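Local coordinates for protein interferon gamma (Paralichthys olivaceus, PDB 6F1E) that acts as a homodimeric type II interferon cytokine that binds interferon gamma receptor 1, and more weakly its receptor 1-like relative, and activates macrophages and neutrophils, at the interface of chains A and B. Coordinates in Å, arbitrary orientation; residue numbers count along the deposited sequence, not the author numbering. Chains: chain A/B, Interferon gamma.

The four contacts are patches of one two-fold symmetric interface, and each has a twin with the chains exchanged. Contact 1 and contact 4 are neighbours, their C-alpha centres about 9 Å apart, and share A:Phe32, A:Thr54 and B:Leu121. Contact 2 and contact 3 lie about 16 Å apart and both draw on chain A helix 139-149 and chain B helix 89-107. About 37 Å separates contact 1 from contact 2; contact 3 and contact 4 lie between them, their own C-alpha centres about 21 Å apart. Contacts spread over this length fit an intertwined dimer in which each chain packs its helices into its partner.

Contact 1: the interface of chains A and B. Residues chain A 31-32, 54; chain B 121, 124, 131, 135, 138.
A:Val31 and A:Phe32, in the loop before helix 41-64 of chain A, meet B:Glu138 on helix 129-150 of the partner in this part of the interferon gamma dimer interface. The carboxylate grips two successive backbone N-H groups. A:Val31 N donates to B:Glu138 OE2 at 2.8 Å, nearly straight with 160° at the hydrogen. A:Phe32 N donates to B:Glu138 OE1 at 3.1 Å and is about as straight. Both oxygens use their syn lone pairs, so the paired bonds should fix the rotation of the carboxylate. Its plane stands 83° from the ring plane of A:Phe32.

The tightest apolar packing is at the ring's CD1-CE1 side. B:Leu121 CD2 lies in the ring plane at the edge, 3.4 Å from A:Phe32 CD1. A:Val31 CG1 sits over the ring centre, 3.7 Å above its plane, and from that same face B:Ile124 CD1 reaches the rim at A:Phe32 CE1, 3.4 Å away. With CG1 anti to the backbone N (chi1 -180°), the valine methyl also faces B:Ile124, whose side chain crosses at about a right angle.

Apart from the carboxylate, the apolar pairs on helix 129-150 are slacker: B:Ala135 CB stays 4.1 Å from A:Phe32 CE2, and B:Ile131 CG2 stands 4.0 Å from A:Val31 CG2. At the neighbouring CE1-CZ edge, in the ring plane, A:Thr54 CG2 points towards the backbone oxygen of B:Leu121, and B:Leu121 CB rests 3.7 Å from the hydroxyl oxygen A:Thr54 OG1.

Contact 2: the interface of chains A and B. Residues chain A 136, 139-140; chain B 7, 11, 14, 96, 100.
A:Leu139 packs against B:Ile11 and B:Ile96 where helix 139-149, near the C-terminus of one interferon gamma chain, meets helices 6-17 and 89-107 of the other, a helix-helix contact of this four-helix-bundle cytokine dimer.

The aliphatic contacts around A:Leu139 are divided among its branches. Its CG meets the terminal methyl B:Ile11 CD1 at 3.8 Å, while its CD2 methyl meets B:Ile96 CD1, also at 3.8 Å. The other methyl, A:Leu139 CD1, is directed to B:Val100 CG2 at a slacker 4.2 Å. Carrying CG anti to the backbone N (chi1 178°), A:Leu139 enters obliquely to all three partners. B:Ile96 holds CG1 between its own backbone N and carbonyl carbon (chi1 50°), and from there the ethyl arm brings CD1 to both leucines, lying 4.1 Å from A:Leu136 CD1 as well.

A leucine-leucine contact lies beside these, three residues earlier in chain A, on the preceding helix 129-137. A:Leu136 places CD2 3.7 Å from B:Leu14 CB; the two side chains cross at about a right angle, and the touch falls on the root of B:Leu14 rather than its branched end.

Contacts of apolar atoms with a polar residue or the main chain come from B:Ile11 CD1. This methyl lies 3.9 Å from the backbone A:Gln140 N and 4.1 Å from A:Gln140 CB, so the glutamine contributes the base of its side chain to the packing.

Contact 3: the interface of chains A and B. Residues chain A 146, 150, 155; chain B 45, 52, 103, 107-108.
The end of helix 139-149 and the loop after it, in this type II interferon, lie against helices 41-65 and 89-107 of the partner, with A:Ser150 facing B:Arg107. The guanidinium B:Arg107 NH1 donates to the backbone oxygen A:Ser150 O at 3.1 Å, with 154° at the hydrogen. The acceptor lies near the guanidinium plane, but the donor stands well above the carbonyl plane, at a C=O...N angle of 96°, so neither oxygen lone pair is aimed at it. Bends at chi2 and chi3 fold the arginine chain over the serine.

A:Ser150 OG lies between its backbone N and carbonyl carbon (chi1 62°), and from there donates to A:Ala146 O at 3.1 Å, one turn back in the same chain. The adjoining A:Ser150 CB is turned to the ring of B:Phe108, 3.9 Å from CZ.

On the helix itself, A:Ala146 CB reaches B:Leu103 CD2 at 3.9 Å and B:Leu52 CD1 at 4.1 Å. B:Leu52 CD1 also lies over a face of the B:Phe108 ring, offset toward the rim, and probably helps to steady it. Beyond the loop, the bent side chains of A:Met155 and B:Met45 slide past each other in opposite directions, A:Met155 CG meeting B:Met45 CE at 3.6 Å.

Contact 4: the interface of chains A and B. Residues chain A 32, 46-47, 50-51, 54; chain B 117-118, 121.
An apolar helix-to-helix interface joins the two interferon gamma subunits here, packing helix 109-121 of chain B against helix 41-64 of chain A and helping to hold the homodimer together. B:Leu121 and A:Phe47 form its centre. The methyl B:Leu121 CD1 touches A:Phe47 CE1 at 3.8 Å, and the two side chains cross at a slant. A:Phe47 swings its ring towards the partner helix with CG anti to the backbone N (chi1 -177°).

The same methyl presses on the main chain of helix 41-64. B:Leu121 CD1 lies 3.8 Å from the carbonyl carbon A:Gly50 C and 3.9 Å from the next amide, A:Val51 N. Lacking a side chain, A:Gly50 lets the leucine come down onto the peptide itself. B:Leu121 thus straddles two surfaces: CD1 takes the helix backbone and A:Phe47, while CD2 keeps to the ring edge of A:Phe32. A:Val51 CG1 backs that ring from within chain A, 4.2 Å above its plane and over its centre.

Inside chain A, the hydroxyl A:Thr54 OG1 donates to A:Gly50 O at 2.7 Å, one turn earlier, tilted 32° from the carbonyl plane; this bond should fix the rotation of the threonine beside B:Leu121. Towards A:Leu46 the fit slackens: B:Leu118 CD2 stays 4.2 Å from the backbone oxygen A:Leu46 O. By seating a leucine of one subunit on a helix of the other, the site contributes to the dimer in which this cytokine exists.

Contact 1: the interface of chains A and B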
loop_
_atom_site.group_PDB
_atom_site.type_symbol
_atom_site.label_atom_id
_atom_site.label_comp_id
_atom_site.label_asym_id
_atom_site.label_seq_id
_atom_site.Cartn_x
_atom_site.Cartn_y
_atom_site.Cartn_z
ATOM N N VAL A 31 -0.167 11.559 -13.053
ATOM C CA VAL A 31 -0.844 10.432 -12.413
ATOM C C VAL A 31 0.094 9.774 -11.359
ATOM O O VAL A 31 -0.280 9.557 -10.211
ATOM C CB VAL A 31 -1.317 9.404 -13.463
ATOM C CG1 VAL A 31 -2.028 8.230 -12.773
ATOM C CG2 VAL A 31 -2.242 10.066 -14.492
ATOM N N PHE A 32 1.324 9.502 -11.786
ATOM C CA PHE A 32 2.331 8.808 -11.009
ATOM C C PHE A 32 3.485 9.761 -10.673
ATOM O O PHE A 32 4.189 10.253 -11.580
ATOM C CB PHE A 32 2.843 7.631 -11.819
ATOM C CG PHE A 32 1.775 6.634 -12.144
ATOM C CD1 PHE A 32 1.133 5.946 -11.133
ATOM C CD2 PHE A 32 1.405 6.391 -13.426
ATOM C CE1 PHE A 32 0.141 5.012 -11.386
ATOM C CE2 PHE A 32 0.415 5.449 -13.702
ATOM C CZ PHE A 32 -0.223 4.764 -12.677
ATOM N N THR A 54 -0.775 -0.923 -10.718
ATOM C CA THR A 54 -1.760 0.099 -11.014
ATOM C C THR A 54 -2.086 0.142 -12.503
ATOM O O THR A 54 -3.243 0.241 -12.897
ATOM C CB THR A 54 -1.253 1.466 -10.506
ATOM O OG1 THR A 54 -0.957 1.345 -9.112
ATOM C CG2 THR A 54 -2.291 2.543 -10.688
ATOM N N LEU B 121 -1.450 5.612 -5.020
ATOM C CA LEU B 121 -1.654 4.802 -6.227
ATOM C C LEU B 121 -3.015 4.121 -6.243
ATOM O O LEU B 121 -3.636 4.029 -7.283
ATOM C CB LEU B 121 -0.585 3.721 -6.326
ATOM C CG LEU B 121 0.831 4.228 -6.532
ATOM C CD1 LEU B 121 1.802 3.092 -6.407
ATOM C CD2 LEU B 121 0.993 4.865 -7.896
ATOM N N ILE B 124 -6.005 6.547 -7.570
ATOM C CA ILE B 124 -6.074 7.046 -8.956
ATOM C C ILE B 124 -7.420 6.647 -9.574
ATOM O O ILE B 124 -7.880 5.528 -9.369
ATOM C CB ILE B 124 -4.857 6.530 -9.773
ATOM C CG1 ILE B 124 -3.588 7.266 -9.315
ATOM C CG2 ILE B 124 -5.080 6.663 -11.280
ATOM C CD1 ILE B 124 -2.299 6.538 -9.617
ATOM N N ILE B 131 -7.083 10.902 -17.008
ATOM C CA ILE B 131 -6.167 10.064 -16.247
ATOM C C ILE B 131 -5.658 8.860 -17.047
ATOM O O ILE B 131 -4.433 8.565 -17.038
ATOM C CB ILE B 131 -6.850 9.585 -14.956
ATOM C CG1 ILE B 131 -7.258 10.851 -14.145
ATOM C CG2 ILE B 131 -5.956 8.589 -14.205
ATOM C CD1 ILE B 131 -7.198 10.738 -12.639
ATOM N N ALA B 135 -1.773 8.672 -17.719
ATOM C CA ALA B 135 -1.090 7.408 -17.439
ATOM C C ALA B 135 -0.434 6.794 -18.684
ATOM O O ALA B 135 0.771 6.428 -18.677
ATOM C CB ALA B 135 -2.081 6.421 -16.857
ATOM N N GLU B 138 2.606 8.497 -19.563
ATOM C CA GLU B 138 3.633 8.293 -18.565
ATOM C C GLU B 138 4.188 6.865 -18.620
ATOM O O GLU B 138 5.313 6.618 -18.142
ATOM C CB GLU B 138 3.088 8.613 -17.175
ATOM C CG GLU B 138 2.608 10.065 -16.978
ATOM C CD GLU B 138 1.949 10.288 -15.627
ATOM O OE1 GLU B 138 2.416 9.678 -14.629
ATOM O OE2 GLU B 138 0.975 11.087 -15.536
#

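Contact 2: the interface of chains A and B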
loop_
_atom_site.group_PDB
_atom_site.type_symbol
_atom_site.label_atom_id
_atom_site.label_comp_id
_atom_site.label_asym_id
_atom_site.label_seq_id
_atom_site.Cartn_x
_atom_site.Cartn_y
_atom_site.Cartn_z
ATOM N N LEU A 136 -7.505 -6.922 18.139
ATOM C CA LEU A 136 -7.121 -6.600 19.500
ATOM C C LEU A 136 -6.432 -7.783 20.184
ATOM O O LEU A 136 -5.525 -7.599 20.995
ATOM C CB LEU A 136 -8.328 -6.123 20.322
ATOM C CG LEU A 136 -7.991 -5.442 21.665
ATOM C CD1 LEU A 136 -7.081 -4.211 21.544
ATOM C CD2 LEU A 136 -9.292 -5.052 22.328
ATOM N N LEU A 139 -2.670 -7.294 19.515
ATOM C CA LEU A 139 -2.011 -5.990 19.703
ATOM C C LEU A 139 -0.655 -6.075 20.447
ATOM O O LEU A 139 0.364 -5.480 20.023
ATOM C CB LEU A 139 -2.947 -4.996 20.378
ATOM C CG LEU A 139 -2.361 -3.599 20.686
ATOM C CD1 LEU A 139 -1.470 -3.027 19.585
ATOM C CD2 LEU A 139 -3.497 -2.615 20.961
ATOM N N GLN A 140 -0.633 -6.837 21.532
ATOM C CA GLN A 140 0.579 -6.984 22.355
ATOM C C GLN A 140 1.712 -7.602 21.535
ATOM O O GLN A 140 2.793 -7.030 21.385
ATOM C CB GLN A 140 0.259 -7.830 23.587
ATOM C CG GLN A 140 1.339 -7.848 24.644
ATOM C CD GLN A 140 0.873 -8.612 25.863
ATOM O OE1 GLN A 140 -0.299 -8.508 26.282
ATOM N NE2 GLN A 140 1.767 -9.424 26.420
ATOM N N MET B 7 0.447 -0.932 29.192
ATOM C CA MET B 7 0.055 -1.422 27.857
ATOM C C MET B 7 -0.698 -2.741 27.943
ATOM O O MET B 7 -1.875 -2.839 27.581
ATOM C CB MET B 7 1.311 -1.616 27.009
ATOM C CG MET B 7 1.075 -1.930 25.550
ATOM S SD MET B 7 0.720 -0.432 24.640
ATOM C CE MET B 7 0.366 -1.199 23.067
ATOM N N ILE B 11 -4.723 -3.516 27.577
ATOM C CA ILE B 11 -5.234 -4.497 26.591
ATOM C C ILE B 11 -6.133 -5.620 27.194
ATOM O O ILE B 11 -7.192 -5.986 26.604
ATOM C CB ILE B 11 -4.092 -5.130 25.804
ATOM C CG1 ILE B 11 -3.438 -4.117 24.880
ATOM C CG2 ILE B 11 -4.605 -6.240 24.909
ATOM C CD1 ILE B 11 -2.083 -4.575 24.376
ATOM N N LEU B 14 -9.458 -4.236 27.827
ATOM C CA LEU B 14 -10.233 -3.971 26.627
ATOM C C LEU B 14 -10.822 -5.262 26.075
ATOM O O LEU B 14 -11.985 -5.281 25.630
ATOM C CB LEU B 14 -9.369 -3.284 25.599
ATOM C CG LEU B 14 -8.995 -1.869 25.984
ATOM C CD1 LEU B 14 -7.861 -1.386 25.103
ATOM C CD2 LEU B 14 -10.215 -0.995 25.833
ATOM N N ILE B 96 -3.793 3.146 24.382
ATOM C CA ILE B 96 -3.199 2.297 23.331
ATOM C C ILE B 96 -3.071 3.095 22.032
ATOM O O ILE B 96 -2.085 2.938 21.293
ATOM C CB ILE B 96 -3.885 0.901 23.161
ATOM C CG1 ILE B 96 -5.417 0.966 23.036
ATOM C CG2 ILE B 96 -3.552 0.010 24.352
ATOM C CD1 ILE B 96 -6.056 -0.323 22.523
ATOM N N VAL B 100 0.652 3.438 20.245
ATOM C CA VAL B 100 0.798 3.056 18.814
ATOM C C VAL B 100 1.262 4.238 17.966
ATOM O O VAL B 100 2.233 4.117 17.224
ATOM C CB VAL B 100 -0.522 2.447 18.259
ATOM C CG1 VAL B 100 -0.582 2.466 16.755
ATOM C CG2 VAL B 100 -0.673 1.007 18.730
#

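Contact 3: the interface of chains A and B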
loop_
_atom_site.group_PDB
_atom_site.type_symbol
_atom_site.label_atom_id
_atom_site.label_comp_id
_atom_site.label_asym_id
_atom_site.label_seq_id
_atom_site.Cartn_x
_atom_site.Cartn_y
_atom_site.Cartn_z
ATOM N N ALA A 146 6.871 -4.964 16.636
ATOM C CA ALA A 146 7.145 -3.698 16.019
ATOM C C ALA A 146 8.362 -3.064 16.751
ATOM O O ALA A 146 9.369 -2.743 16.111
ATOM C CB ALA A 146 5.899 -2.795 16.088
ATOM N N SER A 150 12.287 -2.436 15.679
ATOM C CA SER A 150 12.651 -1.081 15.312
ATOM C C SER A 150 13.845 -0.536 16.101
ATOM O O SER A 150 14.006 0.685 16.219
ATOM C CB SER A 150 11.438 -0.128 15.331
ATOM O OG SER A 150 10.854 -0.022 16.614
ATOM N N MET A 155 18.741 -0.590 11.658
ATOM C CA MET A 155 17.557 0.296 11.693
ATOM C C MET A 155 17.739 1.509 12.624
ATOM O O MET A 155 17.332 2.634 12.277
ATOM C CB MET A 155 16.255 -0.485 12.042
ATOM C CG MET A 155 15.204 -0.484 10.934
ATOM S SD MET A 155 15.746 -1.215 9.363
ATOM C CE MET A 155 14.881 -0.198 8.159
ATOM N N MET B 45 9.968 -4.143 8.602
ATOM C CA MET B 45 9.654 -2.801 9.114
ATOM C C MET B 45 8.455 -2.155 8.446
ATOM O O MET B 45 7.573 -1.614 9.076
ATOM C CB MET B 45 10.852 -1.884 8.895
ATOM C CG MET B 45 11.950 -2.143 9.904
ATOM S SD MET B 45 11.463 -1.604 11.562
ATOM C CE MET B 45 11.639 0.182 11.314
ATOM N N LEU B 52 0.855 -0.898 12.412
ATOM C CA LEU B 52 0.586 0.150 13.399
ATOM C C LEU B 52 -0.431 1.165 12.869
ATOM O O LEU B 52 -1.315 1.651 13.608
ATOM C CB LEU B 52 1.888 0.866 13.750
ATOM C CG LEU B 52 2.954 -0.017 14.437
ATOM C CD1 LEU B 52 4.365 0.578 14.366
ATOM C CD2 LEU B 52 2.545 -0.271 15.879
ATOM N N LEU B 103 5.051 5.199 18.772
ATOM C CA LEU B 103 5.968 4.267 18.092
ATOM C C LEU B 103 6.056 4.535 16.588
ATOM O O LEU B 103 7.154 4.540 16.009
ATOM C CB LEU B 103 5.542 2.806 18.347
ATOM C CG LEU B 103 6.419 1.662 17.810
ATOM C CD1 LEU B 103 7.911 1.861 18.093
ATOM C CD2 LEU B 103 5.950 0.313 18.368
ATOM N N ARG B 107 9.679 5.975 15.233
ATOM C CA ARG B 107 10.495 4.885 14.642
ATOM C C ARG B 107 10.063 4.343 13.270
ATOM O O ARG B 107 10.681 3.409 12.775
ATOM C CB ARG B 107 10.596 3.730 15.642
ATOM C CG ARG B 107 11.060 4.161 17.036
ATOM C CD ARG B 107 12.038 3.173 17.682
ATOM N NE ARG B 107 11.562 2.729 18.998
ATOM C CZ ARG B 107 12.000 1.656 19.657
ATOM N NH1 ARG B 107 12.976 0.892 19.173
ATOM N NH2 ARG B 107 11.455 1.346 20.826
ATOM N N PHE B 108 9.035 4.925 12.645
ATOM C CA PHE B 108 8.505 4.400 11.374
ATOM C C PHE B 108 8.235 5.520 10.363
ATOM O O PHE B 108 7.343 5.399 9.520
ATOM C CB PHE B 108 7.222 3.565 11.640
ATOM C CG PHE B 108 7.493 2.233 12.286
ATOM C CD1 PHE B 108 7.776 1.109 11.497
ATOM C CD2 PHE B 108 7.501 2.104 13.668
ATOM C CE1 PHE B 108 8.080 -0.106 12.068
ATOM C CE2 PHE B 108 7.770 0.875 14.246
ATOM C CZ PHE B 108 8.067 -0.229 13.443
#

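Contact 4: the interface of chains A and B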
loop_
_atom_site.group_PDB
_atom_site.type_symbol
_atom_site.label_atom_id
_atom_site.label_comp_id
_atom_site.label_asym_id
_atom_site.label_seq_id
_atom_site.Cartn_x
_atom_site.Cartn_y
_atom_site.Cartn_z
ATOM N N PHE A 32 1.324 9.502 -11.786
ATOM C CA PHE A 32 2.331 8.808 -11.009
ATOM C C PHE A 32 3.485 9.761 -10.673
ATOM O O PHE A 32 4.189 10.253 -11.580
ATOM C CB PHE A 32 2.843 7.631 -11.819
ATOM C CG PHE A 32 1.775 6.634 -12.144
ATOM C CD1 PHE A 32 1.133 5.946 -11.133
ATOM C CD2 PHE A 32 1.405 6.391 -13.426
ATOM C CE1 PHE A 32 0.141 5.012 -11.386
ATOM C CE2 PHE A 32 0.415 5.449 -13.702
ATOM C CZ PHE A 32 -0.223 4.764 -12.677
ATOM N N LEU A 46 9.809 -1.416 -4.806
ATOM C CA LEU A 46 8.497 -1.639 -4.220
ATOM C C LEU A 46 7.486 -0.659 -4.820
ATOM O O LEU A 46 6.351 -1.032 -5.211
ATOM C CB LEU A 46 8.590 -1.483 -2.699
ATOM C CG LEU A 46 7.351 -1.868 -1.893
ATOM C CD1 LEU A 46 6.508 -3.000 -2.468
ATOM C CD2 LEU A 46 7.829 -2.255 -0.514
ATOM N N PHE A 47 7.904 0.602 -4.892
ATOM C CA PHE A 47 7.052 1.611 -5.439
ATOM C C PHE A 47 6.769 1.272 -6.917
ATOM O O PHE A 47 5.592 1.256 -7.340
ATOM C CB PHE A 47 7.663 3.005 -5.263
ATOM C CG PHE A 47 6.762 4.097 -5.765
ATOM C CD1 PHE A 47 5.619 4.435 -5.061
ATOM C CD2 PHE A 47 7.001 4.712 -7.005
ATOM C CE1 PHE A 47 4.749 5.400 -5.547
ATOM C CE2 PHE A 47 6.137 5.665 -7.493
ATOM C CZ PHE A 47 5.008 6.017 -6.750
ATOM N N GLY A 50 4.384 -1.362 -7.428
ATOM C CA GLY A 50 3.073 -0.775 -7.209
ATOM C C GLY A 50 2.505 -0.056 -8.409
ATOM O O GLY A 50 1.291 -0.181 -8.706
ATOM N N VAL A 51 3.357 0.725 -9.075
ATOM C CA VAL A 51 2.982 1.402 -10.351
ATOM C C VAL A 51 2.585 0.377 -11.438
ATOM O O VAL A 51 1.600 0.550 -12.147
ATOM C CB VAL A 51 4.161 2.254 -10.913
ATOM C CG1 VAL A 51 3.856 2.772 -12.331
ATOM C CG2 VAL A 51 4.522 3.402 -9.984
ATOM N N THR A 54 -0.775 -0.923 -10.718
ATOM C CA THR A 54 -1.760 0.099 -11.014
ATOM C C THR A 54 -2.086 0.142 -12.503
ATOM O O THR A 54 -3.243 0.241 -12.897
ATOM C CB THR A 54 -1.253 1.466 -10.506
ATOM O OG1 THR A 54 -0.957 1.345 -9.112
ATOM C CG2 THR A 54 -2.291 2.543 -10.688
ATOM N N GLY B 117 2.552 6.953 -0.318
ATOM C CA GLY B 117 2.757 6.718 -1.761
ATOM C C GLY B 117 1.957 5.510 -2.268
ATOM O O GLY B 117 1.222 5.573 -3.267
ATOM N N LEU B 118 2.068 4.402 -1.552
ATOM C CA LEU B 118 1.402 3.208 -1.994
ATOM C C LEU B 118 -0.102 3.378 -1.900
ATOM O O LEU B 118 -0.824 2.897 -2.774
ATOM C CB LEU B 118 1.959 1.963 -1.274
ATOM C CG LEU B 118 3.428 1.703 -1.678
ATOM C CD1 LEU B 118 4.218 0.812 -0.730
ATOM C CD2 LEU B 118 3.487 1.158 -3.106
ATOM N N LEU B 121 -1.450 5.612 -5.020
ATOM C CA LEU B 121 -1.654 4.802 -6.227
ATOM C C LEU B 121 -3.015 4.121 -6.243
ATOM O O LEU B 121 -3.636 4.029 -7.283
ATOM C CB LEU B 121 -0.585 3.721 -6.326
ATOM C CG LEU B 121 0.831 4.228 -6.532
ATOM C CD1 LEU B 121 1.802 3.092 -6.407
ATOM C CD2 LEU B 121 0.993 4.865 -7.896
#